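Local coordinates for DUF2787 domain-containing protein (Vibrio cholerae, PDB 2V1L) that is of unknown function but is encoded on a Vibrio cholerae pathogenicity island and shares structural homology with the human p32 protein, at residues 5-10 against 69-74; 9-14 against 94-99; 43-48 against 140-145. All coordinates share one frame; numbering follows the deposited sequence.

Contact 1 (5-10 against 69-74); sequences LFKPTH and DGQWCI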
loop_
_atom_site.group_PDB
_atom_site.type_symbol
_atom_site.label_atom_id
_atom_site.label_comp_id
_atom_site.label_asym_id
_atom_site.label_seq_id
_atom_site.Cartn_x
_atom_site.Cartn_y
_atom_site.Cartn_z
ATOM N N LEU A 5 2.794 -17.689 -0.578
ATOM C CA LEU A 5 1.992 -17.157 -1.723
ATOM C C LEU A 5 2.523 -15.798 -2.227
ATOM O O LEU A 5 2.480 -15.514 -3.433
ATOM C CB LEU A 5 0.492 -17.092 -1.362
ATOM C CG LEU A 5 -0.504 -16.798 -2.497
ATOM C CD1 LEU A 5 -0.429 -17.864 -3.592
ATOM C CD2 LEU A 5 -1.929 -16.643 -1.994
ATOM N N PHE A 6 3.007 -14.968 -1.302
ATOM C CA PHE A 6 3.733 -13.734 -1.633
ATOM C C PHE A 6 5.126 -13.881 -1.067
ATOM O O PHE A 6 5.276 -14.243 0.099
ATOM C CB PHE A 6 3.115 -12.497 -0.964
ATOM C CG PHE A 6 1.668 -12.284 -1.263
ATOM C CD1 PHE A 6 1.278 -11.569 -2.382
ATOM C CD2 PHE A 6 0.689 -12.760 -0.396
ATOM C CE1 PHE A 6 -0.064 -11.365 -2.657
ATOM C CE2 PHE A 6 -0.657 -12.555 -0.661
ATOM C CZ PHE A 6 -1.033 -11.862 -1.792
ATOM N N LYS A 7 6.145 -13.590 -1.867
ATOM C CA LYS A 7 7.516 -13.574 -1.350
ATOM C C LYS A 7 8.547 -12.943 -2.286
ATOM O O LYS A 7 8.364 -12.934 -3.515
ATOM C CB LYS A 7 8.001 -14.998 -1.006
ATOM C CG LYS A 7 7.595 -15.526 0.367
ATOM C CD LYS A 7 8.113 -16.945 0.591
ATOM C CE LYS A 7 7.052 -17.801 1.273
ATOM N NZ LYS A 7 7.637 -19.000 1.934
ATOM N N PRO A 8 9.624 -12.381 -1.694
ATOM C CA PRO A 8 9.734 -11.612 -0.455
ATOM C C PRO A 8 10.254 -10.189 -0.767
ATOM O O PRO A 8 10.550 -9.889 -1.929
ATOM C CB PRO A 8 10.785 -12.408 0.319
ATOM C CG PRO A 8 11.661 -13.077 -0.811
ATOM C CD PRO A 8 10.967 -12.785 -2.144
ATOM N N THR A 9 10.339 -9.320 0.240
ATOM C CA THR A 9 10.871 -7.959 0.061
ATOM C C THR A 9 11.752 -7.583 1.249
ATOM O O THR A 9 11.815 -8.320 2.241
ATOM C CB THR A 9 9.758 -6.880 -0.116
ATOM O OG1 THR A 9 9.229 -6.500 1.160
ATOM C CG2 THR A 9 8.628 -7.366 -1.006
ATOM N N HIS A 10 12.411 -6.427 1.146
ATOM C CA HIS A 10 13.365 -5.950 2.158
ATOM C C HIS A 10 12.707 -5.135 3.270
ATOM O O HIS A 10 13.389 -4.605 4.150
ATOM C CB HIS A 10 14.496 -5.142 1.493
ATOM C CG HIS A 10 15.361 -5.957 0.576
ATOM N ND1 HIS A 10 16.662 -6.295 0.883
ATOM C CD2 HIS A 10 15.098 -6.528 -0.626
ATOM C CE1 HIS A 10 17.169 -7.025 -0.095
ATOM N NE2 HIS A 10 16.239 -7.186 -1.019
ATOM N N ASP A 69 7.000 -18.614 -11.645
ATOM C CA ASP A 69 6.898 -19.821 -10.811
ATOM C C ASP A 69 5.530 -20.017 -10.119
ATOM O O ASP A 69 5.277 -21.076 -9.546
ATOM C CB ASP A 69 8.062 -19.902 -9.800
ATOM C CG ASP A 69 8.128 -18.696 -8.853
ATOM O OD1 ASP A 69 8.492 -17.581 -9.297
ATOM O OD2 ASP A 69 7.849 -18.874 -7.651
ATOM N N GLY A 70 4.653 -19.013 -10.174
ATOM C CA GLY A 70 3.296 -19.139 -9.617
ATOM C C GLY A 70 2.910 -18.159 -8.513
ATOM O O GLY A 70 1.750 -17.742 -8.433
ATOM N N GLN A 71 3.877 -17.790 -7.666
ATOM C CA GLN A 71 3.617 -16.937 -6.492
ATOM C C GLN A 71 3.660 -15.429 -6.784
ATOM O O GLN A 71 4.473 -14.981 -7.591
ATOM C CB GLN A 71 4.565 -17.289 -5.333
ATOM C CG GLN A 71 5.994 -16.782 -5.462
ATOM C CD GLN A 71 6.802 -16.978 -4.182
ATOM O OE1 GLN A 71 6.590 -17.936 -3.431
ATOM N NE2 GLN A 71 7.738 -16.069 -3.932
ATOM N N TRP A 72 2.802 -14.667 -6.093
ATOM C CA TRP A 72 2.583 -13.237 -6.363
ATOM C C TRP A 72 3.674 -12.334 -5.798
ATOM O O TRP A 72 4.307 -12.657 -4.794
ATOM C CB TRP A 72 1.225 -12.787 -5.834
ATOM C CG TRP A 72 0.051 -13.334 -6.603
ATOM C CD1 TRP A 72 -0.508 -14.574 -6.464
ATOM C CD2 TRP A 72 -0.718 -12.661 -7.615
ATOM N NE1 TRP A 72 -1.570 -14.718 -7.328
ATOM C CE2 TRP A 72 -1.720 -13.561 -8.048
ATOM C CE3 TRP A 72 -0.655 -11.386 -8.203
ATOM C CZ2 TRP A 72 -2.657 -13.230 -9.040
ATOM C CZ3 TRP A 72 -1.594 -11.054 -9.197
ATOM C CH2 TRP A 72 -2.579 -11.975 -9.599
ATOM N N CYS A 73 3.893 -11.202 -6.460
ATOM C CA CYS A 73 4.907 -10.235 -6.037
ATOM C C CYS A 73 4.261 -8.876 -5.793
ATOM O O CYS A 73 3.483 -8.407 -6.619
ATOM C CB CYS A 73 5.974 -10.104 -7.116
ATOM S SG CYS A 73 6.612 -11.716 -7.679
ATOM N N ILE A 74 4.568 -8.260 -4.655
ATOM C CA ILE A 74 4.088 -6.901 -4.382
ATOM C C ILE A 74 4.985 -5.907 -5.112
ATOM O O ILE A 74 6.189 -5.858 -4.878
ATOM C CB ILE A 74 3.999 -6.588 -2.865
ATOM C CG1 ILE A 74 3.412 -5.197 -2.625
ATOM C CG2 ILE A 74 5.360 -6.657 -2.205
ATOM C CD1 ILE A 74 2.752 -5.097 -1.310
#
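One hydrogen bond across the contact grips the carbonyl oxygen of Leu5: Trp72 N donates to Leu5 O at 2.8 Å. The donor lies nearly on the C=O axis (170° at the oxygen), whereas the N-H points less directly at its acceptor, with 139° at the hydrogen. Beside this bond the C-H of Phe6 CA is directed fairly straight at Trp72 O, 3.4 Å away, so a single beta bridge pairs Phe6 with Trp72 where strand 72-82 begins. Leu5 O also lies at the edge of the indole, near its plane.

The rings of Phe6 and Trp72 leave the backbone side by side and point the same way, each with CG anti to its own carbonyl carbon. Their touch is oblique: Phe6 CD1 meets the methylene Trp72 CB at 3.7 Å, which is not a ring stack. The Phe6 side chain packs against helix 15-29, its ring nearly parallel to that of His18 and its flanks against Leu21 and Ala22, while Trp72 reaches Leu25 of the same helix.

Gln71 holds CG in the crowded position between N and the carbonyl carbon, then extends so that its amide meets Lys7, with Gln71 NE2 3.1 Å from Lys7 CB. Farther along, the methyls Thr9 CG2 and Ile74 CG2 meet at 3.6 Å where the two side chains cross at about a right angle.

With one backbone hydrogen bond, a CA-H...O contact and apolar touches, the chemistry implies a short, locally bridged attachment of the N-terminal segment that soon diverges from the strand, the two directions differing by 41°.

Contact 2 (9-14 against 94-99); sequences THLPIS and LDFDFQ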
loop_
_atom_site.group_PDB
_atom_site.type_symbol
_atom_site.label_atom_id
_atom_site.label_comp_id
_atom_site.label_asym_id
_atom_site.label_seq_id
_atom_site.Cartn_x
_atom_site.Cartn_y
_atom_site.Cartn_z
ATOM N N THR A 9 10.339 -9.320 0.240
ATOM C CA THR A 9 10.871 -7.959 0.061
ATOM C C THR A 9 11.752 -7.583 1.249
ATOM O O THR A 9 11.815 -8.320 2.241
ATOM C CB THR A 9 9.758 -6.880 -0.116
ATOM O OG1 THR A 9 9.229 -6.500 1.160
ATOM C CG2 THR A 9 8.628 -7.366 -1.006
ATOM N N HIS A 10 12.411 -6.427 1.146
ATOM C CA HIS A 10 13.365 -5.950 2.158
ATOM C C HIS A 10 12.707 -5.135 3.270
ATOM O O HIS A 10 13.389 -4.605 4.150
ATOM C CB HIS A 10 14.496 -5.142 1.493
ATOM C CG HIS A 10 15.361 -5.957 0.576
ATOM N ND1 HIS A 10 16.662 -6.295 0.883
ATOM C CD2 HIS A 10 15.098 -6.528 -0.626
ATOM C CE1 HIS A 10 17.169 -7.025 -0.095
ATOM N NE2 HIS A 10 16.239 -7.186 -1.019
ATOM N N LEU A 11 11.383 -5.036 3.218
ATOM C CA LEU A 11 10.598 -4.413 4.283
ATOM C C LEU A 11 9.806 -5.488 5.036
ATOM O O LEU A 11 9.381 -6.467 4.434
ATOM C CB LEU A 11 9.673 -3.337 3.702
ATOM C CG LEU A 11 10.379 -2.040 3.283
ATOM C CD1 LEU A 11 9.387 -1.063 2.716
ATOM C CD2 LEU A 11 11.167 -1.420 4.438
ATOM N N PRO A 12 9.605 -5.311 6.356
ATOM C CA PRO A 12 8.947 -6.354 7.132
ATOM C C PRO A 12 7.425 -6.402 6.922
ATOM O O PRO A 12 6.656 -6.091 7.850
ATOM C CB PRO A 12 9.301 -5.976 8.566
ATOM C CG PRO A 12 9.428 -4.516 8.542
ATOM C CD PRO A 12 9.959 -4.151 7.193
ATOM N N ILE A 13 7.010 -6.783 5.710
ATOM C CA ILE A 13 5.605 -6.978 5.391
ATOM C C ILE A 13 5.078 -8.097 6.292
ATOM O O ILE A 13 5.699 -9.168 6.400
ATOM C CB ILE A 13 5.372 -7.289 3.883
ATOM C CG1 ILE A 13 5.900 -6.130 3.008
ATOM C CG2 ILE A 13 3.890 -7.476 3.570
ATOM C CD1 ILE A 13 5.860 -6.401 1.517
ATOM N N SER A 14 3.947 -7.818 6.946
ATOM C CA SER A 14 3.328 -8.711 7.927
ATOM C C SER A 14 2.510 -9.815 7.332
ATOM O O SER A 14 1.915 -9.667 6.244
ATOM C CB SER A 14 2.381 -7.914 8.825
ATOM O OG SER A 14 3.136 -7.218 9.791
ATOM N N LEU A 94 3.063 8.706 0.705
ATOM C CA LEU A 94 4.048 7.696 1.025
ATOM C C LEU A 94 4.016 6.725 -0.136
ATOM O O LEU A 94 2.940 6.387 -0.629
ATOM C CB LEU A 94 3.635 6.906 2.258
ATOM C CG LEU A 94 3.725 7.525 3.657
ATOM C CD1 LEU A 94 2.366 7.854 4.170
ATOM C CD2 LEU A 94 4.353 6.464 4.587
ATOM N N ASP A 95 5.171 6.253 -0.538
ATOM C CA ASP A 95 5.259 5.298 -1.651
ATOM C C ASP A 95 6.346 4.282 -1.307
ATOM O O ASP A 95 7.439 4.667 -0.889
ATOM C CB ASP A 95 5.590 6.028 -2.961
ATOM C CG ASP A 95 5.588 5.098 -4.166
ATOM O OD1 ASP A 95 4.524 4.531 -4.519
ATOM O OD2 ASP A 95 6.663 4.935 -4.758
ATOM N N PHE A 96 6.037 2.996 -1.427
ATOM C CA PHE A 96 7.037 1.956 -1.223
ATOM C C PHE A 96 7.126 1.226 -2.540
ATOM O O PHE A 96 6.201 0.561 -2.917
ATOM C CB PHE A 96 6.641 0.999 -0.077
ATOM C CG PHE A 96 6.435 1.701 1.244
ATOM C CD1 PHE A 96 7.532 2.075 2.025
ATOM C CD2 PHE A 96 5.146 2.033 1.682
ATOM C CE1 PHE A 96 7.336 2.768 3.259
ATOM C CE2 PHE A 96 4.939 2.702 2.911
ATOM C CZ PHE A 96 6.045 3.082 3.680
ATOM N N ASP A 97 8.224 1.396 -3.261
ATOM C CA ASP A 97 8.313 0.852 -4.620
ATOM C C ASP A 97 9.253 -0.358 -4.608
ATOM O O ASP A 97 10.469 -0.215 -4.529
ATOM C CB ASP A 97 8.787 1.944 -5.599
ATOM C CG ASP A 97 8.695 1.509 -7.072
ATOM O OD1 ASP A 97 8.887 0.312 -7.382
ATOM O OD2 ASP A 97 8.432 2.374 -7.926
ATOM N N PHE A 98 8.675 -1.558 -4.640
ATOM C CA PHE A 98 9.477 -2.771 -4.468
ATOM C C PHE A 98 10.210 -3.168 -5.774
ATOM O O PHE A 98 11.350 -3.611 -5.724
ATOM C CB PHE A 98 8.625 -3.914 -3.851
ATOM C CG PHE A 98 8.027 -3.549 -2.505
ATOM C CD1 PHE A 98 8.825 -3.466 -1.381
ATOM C CD2 PHE A 98 6.686 -3.234 -2.389
ATOM C CE1 PHE A 98 8.295 -3.099 -0.159
ATOM C CE2 PHE A 98 6.146 -2.872 -1.173
ATOM C CZ PHE A 98 6.951 -2.800 -0.057
ATOM N N GLN A 99 9.551 -2.980 -6.916
ATOM C CA GLN A 99 10.164 -3.121 -8.242
ATOM C C GLN A 99 11.508 -2.406 -8.320
ATOM O O GLN A 99 12.492 -2.943 -8.827
ATOM C CB GLN A 99 9.252 -2.515 -9.316
ATOM C CG GLN A 99 8.014 -3.303 -9.659
ATOM C CD GLN A 99 7.065 -2.583 -10.653
ATOM O OE1 GLN A 99 6.820 -1.364 -10.566
ATOM N NE2 GLN A 99 6.517 -3.350 -11.586
#
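Two phenylalanine rings, Phe96 and Phe98, receive the 9-14 segment, whose side chains approach both obliquely. Three side chains gather round the CD1-CE1-CZ part of Phe98, Thr9 and Ile13 from one side of its plane and Leu11 from the other. Thr9 CB sits 3.8 Å from Phe98 CD1, its hydroxyl turned toward Phe98 CE1 and its methyl toward CD1 and CG. Leu11 CD1 lies 3.7 Å from Phe98 CE1, and Ile13 CD1 comes tip to tip with Phe98 CZ at 4.1 Å. The same methyl, Leu11 CD1, also touches Phe96 CD1 at 3.7 Å; this one branch thus bridges both aromatic rings, the leucine crossing each at about a right angle.

Like torsions place the groups: in both phenylalanines CG is anti to the carbonyl carbon (chi1 -58°), as it is in Leu11, whose CD1 then continues the extended chain (chi2 179°). Segment 9-14 is shaped by its own backbone. Pro12 is the centre of an inverse gamma turn closed by Ile13 N donating to Leu11 O at 2.7 Å, and Thr9 OG1 adds a weak hydrogen bond to that same oxygen at 3.3 Å. The turn brings both Leu11 and Ile13 to Phe98, and Leu11 also to Phe96.

Nonpolar contacts make the join between the segment leading into helix 15-29 and the end of strand 95-97. Ile74 of strand 72-82 packs against Thr9, Ile13 and Phe98, whereas on helix 117-135 Tyr123 touches Leu11 and Ile13 and meets the Phe96 ring edge-to-face.

Contact 3 (43-48 against 140-145); sequences MNFRDS and DDISLT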
loop_
_atom_site.group_PDB
_atom_site.type_symbol
_atom_site.label_atom_id
_atom_site.label_comp_id
_atom_site.label_asym_id
_atom_site.label_seq_id
_atom_site.Cartn_x
_atom_site.Cartn_y
_atom_site.Cartn_z
ATOM N N MET A 43 -5.000 -3.108 -6.740
ATOM C CA MET A 43 -6.028 -2.913 -5.710
ATOM C C MET A 43 -6.092 -1.429 -5.313
ATOM O O MET A 43 -5.053 -0.784 -5.132
ATOM C CB MET A 43 -5.708 -3.754 -4.463
ATOM C CG MET A 43 -5.629 -5.261 -4.651
ATOM S SD MET A 43 -5.219 -6.132 -3.107
ATOM C CE MET A 43 -5.079 -7.822 -3.670
ATOM N N ASN A 44 -7.298 -0.899 -5.165
ATOM C CA ASN A 44 -7.491 0.453 -4.650
ATOM C C ASN A 44 -8.380 0.439 -3.410
ATOM O O ASN A 44 -9.405 -0.244 -3.397
ATOM C CB ASN A 44 -8.100 1.381 -5.703
ATOM C CG ASN A 44 -7.121 1.721 -6.806
ATOM O OD1 ASN A 44 -6.971 0.959 -7.762
ATOM N ND2 ASN A 44 -6.433 2.854 -6.668
ATOM N N PHE A 45 -7.977 1.184 -2.379
ATOM C CA PHE A 45 -8.759 1.318 -1.150
ATOM C C PHE A 45 -9.103 2.792 -1.068
ATOM O O PHE A 45 -8.189 3.642 -1.049
ATOM C CB PHE A 45 -7.945 0.858 0.093
ATOM C CG PHE A 45 -7.479 -0.571 0.038
ATOM C CD1 PHE A 45 -8.057 -1.538 0.867
ATOM C CD2 PHE A 45 -6.463 -0.967 -0.836
ATOM C CE1 PHE A 45 -7.632 -2.845 0.827
ATOM C CE2 PHE A 45 -6.043 -2.291 -0.903
ATOM C CZ PHE A 45 -6.628 -3.239 -0.079
ATOM N N ARG A 46 -10.401 3.110 -1.048
ATOM C CA ARG A 46 -10.851 4.503 -0.963
ATOM C C ARG A 46 -11.929 4.755 0.108
ATOM O O ARG A 46 -12.852 3.975 0.255
ATOM C CB ARG A 46 -11.322 5.026 -2.339
ATOM C CG ARG A 46 -10.188 5.172 -3.399
ATOM C CD ARG A 46 -10.690 5.762 -4.756
ATOM N NE ARG A 46 -11.098 4.701 -5.690
ATOM C CZ ARG A 46 -10.413 4.303 -6.765
ATOM N NH1 ARG A 46 -9.273 4.894 -7.097
ATOM N NH2 ARG A 46 -10.874 3.307 -7.522
ATOM N N ASP A 47 -11.751 5.842 0.857
ATOM C CA ASP A 47 -12.765 6.419 1.715
ATOM C C ASP A 47 -13.483 7.495 0.869
ATOM O O ASP A 47 -12.941 8.569 0.600
ATOM C CB ASP A 47 -12.125 7.003 2.998
ATOM C CG ASP A 47 -13.030 8.006 3.723
ATOM O OD1 ASP A 47 -14.216 8.112 3.371
ATOM O OD2 ASP A 47 -12.567 8.726 4.644
ATOM N N SER A 48 -14.716 7.206 0.454
ATOM C CA SER A 48 -15.443 8.124 -0.439
ATOM C C SER A 48 -15.659 9.505 0.182
ATOM O O SER A 48 -15.915 10.461 -0.541
ATOM C CB SER A 48 -16.771 7.519 -0.876
ATOM O OG SER A 48 -17.764 7.764 0.117
ATOM N N ASP A 140 -15.075 2.629 2.393
ATOM C CA ASP A 140 -16.342 2.223 1.743
ATOM C C ASP A 140 -16.242 1.803 0.262
ATOM O O ASP A 140 -17.264 1.497 -0.357
ATOM C CB ASP A 140 -17.422 3.306 1.911
ATOM C CG ASP A 140 -16.887 4.729 1.733
ATOM O OD1 ASP A 140 -15.698 4.955 2.008
ATOM O OD2 ASP A 140 -17.660 5.638 1.351
ATOM N N ASP A 141 -15.027 1.769 -0.299
ATOM C CA ASP A 141 -14.813 1.555 -1.737
ATOM C C ASP A 141 -13.490 0.833 -1.968
ATOM O O ASP A 141 -12.437 1.468 -2.031
ATOM C CB ASP A 141 -14.827 2.930 -2.448
ATOM C CG ASP A 141 -14.628 2.858 -3.984
ATOM O OD1 ASP A 141 -14.308 1.784 -4.556
ATOM O OD2 ASP A 141 -14.770 3.938 -4.617
ATOM N N ILE A 142 -13.535 -0.489 -2.083
ATOM C CA ILE A 142 -12.334 -1.280 -2.390
ATOM C C ILE A 142 -12.499 -1.992 -3.731
ATOM O O ILE A 142 -13.375 -2.851 -3.881
ATOM C CB ILE A 142 -12.032 -2.333 -1.303
ATOM C CG1 ILE A 142 -11.865 -1.676 0.072
ATOM C CG2 ILE A 142 -10.805 -3.142 -1.677
ATOM C CD1 ILE A 142 -11.558 -2.655 1.190
ATOM N N SER A 143 -11.660 -1.645 -4.699
ATOM C CA SER A 143 -11.790 -2.170 -6.057
ATOM C C SER A 143 -10.543 -2.944 -6.488
ATOM O O SER A 143 -9.440 -2.684 -5.986
ATOM C CB SER A 143 -12.061 -1.020 -7.034
ATOM O OG SER A 143 -10.852 -0.368 -7.385
ATOM N N LEU A 144 -10.726 -3.896 -7.404
ATOM C CA LEU A 144 -9.614 -4.644 -8.007
ATOM C C LEU A 144 -9.669 -4.522 -9.538
ATOM O O LEU A 144 -10.746 -4.572 -10.121
ATOM C CB LEU A 144 -9.639 -6.111 -7.550
ATOM C CG LEU A 144 -8.370 -6.934 -7.781
ATOM C CD1 LEU A 144 -8.049 -7.858 -6.617
ATOM C CD2 LEU A 144 -8.472 -7.726 -9.071
ATOM N N THR A 145 -8.521 -4.338 -10.183
ATOM C CA THR A 145 -8.488 -4.073 -11.621
ATOM C C THR A 145 -7.463 -4.956 -12.328
ATOM O O THR A 145 -6.335 -5.098 -11.868
ATOM C CB THR A 145 -8.206 -2.572 -11.926
ATOM O OG1 THR A 145 -9.218 -1.756 -11.327
ATOM C CG2 THR A 145 -8.206 -2.307 -13.421
HETATM O O HOH W 1 -13.650 2.861 -7.721
#
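Asp140 grips Ser48 through both carboxylate oxygens: Ser48 OG donates to the syn lone pair of Asp140 OD2 at a very short 2.5 Å, and Ser48 N donates to Asp140 OD1 at 2.9 Å from above the carboxylate plane. Crowded first torsions on Ser48 (chi1 84°) and Asp140 (chi1 41°) bring these groups together. Asp140 OD1 is also 3.7 Å from Asp47 OD1, a proximity of like charges that might raise the proton affinity of either acid; Asp47 has its own partners in Ser49 OG and Phe57 N.

From this end the backbones zip up as antiparallel strands. Asn44 and Ser143 exchange two hydrogen bonds, the straighter being Asn44 N to Ser143 O at 2.9 Å and 171°. Arg46 N donates to Asp141 O at 2.8 Å, while the return bond from Asp141 N to Arg46 O is weak.

On the face bearing Asn44, Arg46, Asp141 and Ser143, the arginine bends at chi3. Its NE forms a long salt bridge of 3.9 Å to Asp141 OD2, which lies at the guanidinium edge, and Asn44 CB lies over one face of that group. A water accepts from Arg46 NH2 and donates weakly to Asp141 OD1.

The other face is apolar. Ile142 CG2 sits over the Phe45 ring, 4.3 Å from its centroid, a CH-pi contact; Met43 and Leu144 run side by side. Helix 15-29 backs this face through Ile24, and Phe130 meets Phe45 edge-to-face.

Non-hydrogen-bonded pairs (Met43-Leu144, Phe45-Ile142) alternate with hydrogen-bonded ones (Asn44-Ser143, Arg46-Asp141), placing strand 141-144 in the antiparallel sheet beside 41-46, whose other neighbour is 60-66.

How the contacts relate
From the N terminus, the chain first runs along the start of strand 72-82 in contact 1, then turns within 9-14 to meet strand 95-97 in contact 2. The two share Thr9 and His10 and touch through Ile74, which meets Phe98 and Ile13; they close loops of 58 and 79 residues over neighbouring strands of one sheet. Contact 3 closes the longest loop, 91 residues, joining the C-terminal strand to strand 41-46. Its segments alternate with those of both other contacts, so it crosses each. Contacts 2 and 3 lie on opposite sides of the chain's centre, their centres about 20 Å apart, and all three reach the same antiparallel sheet.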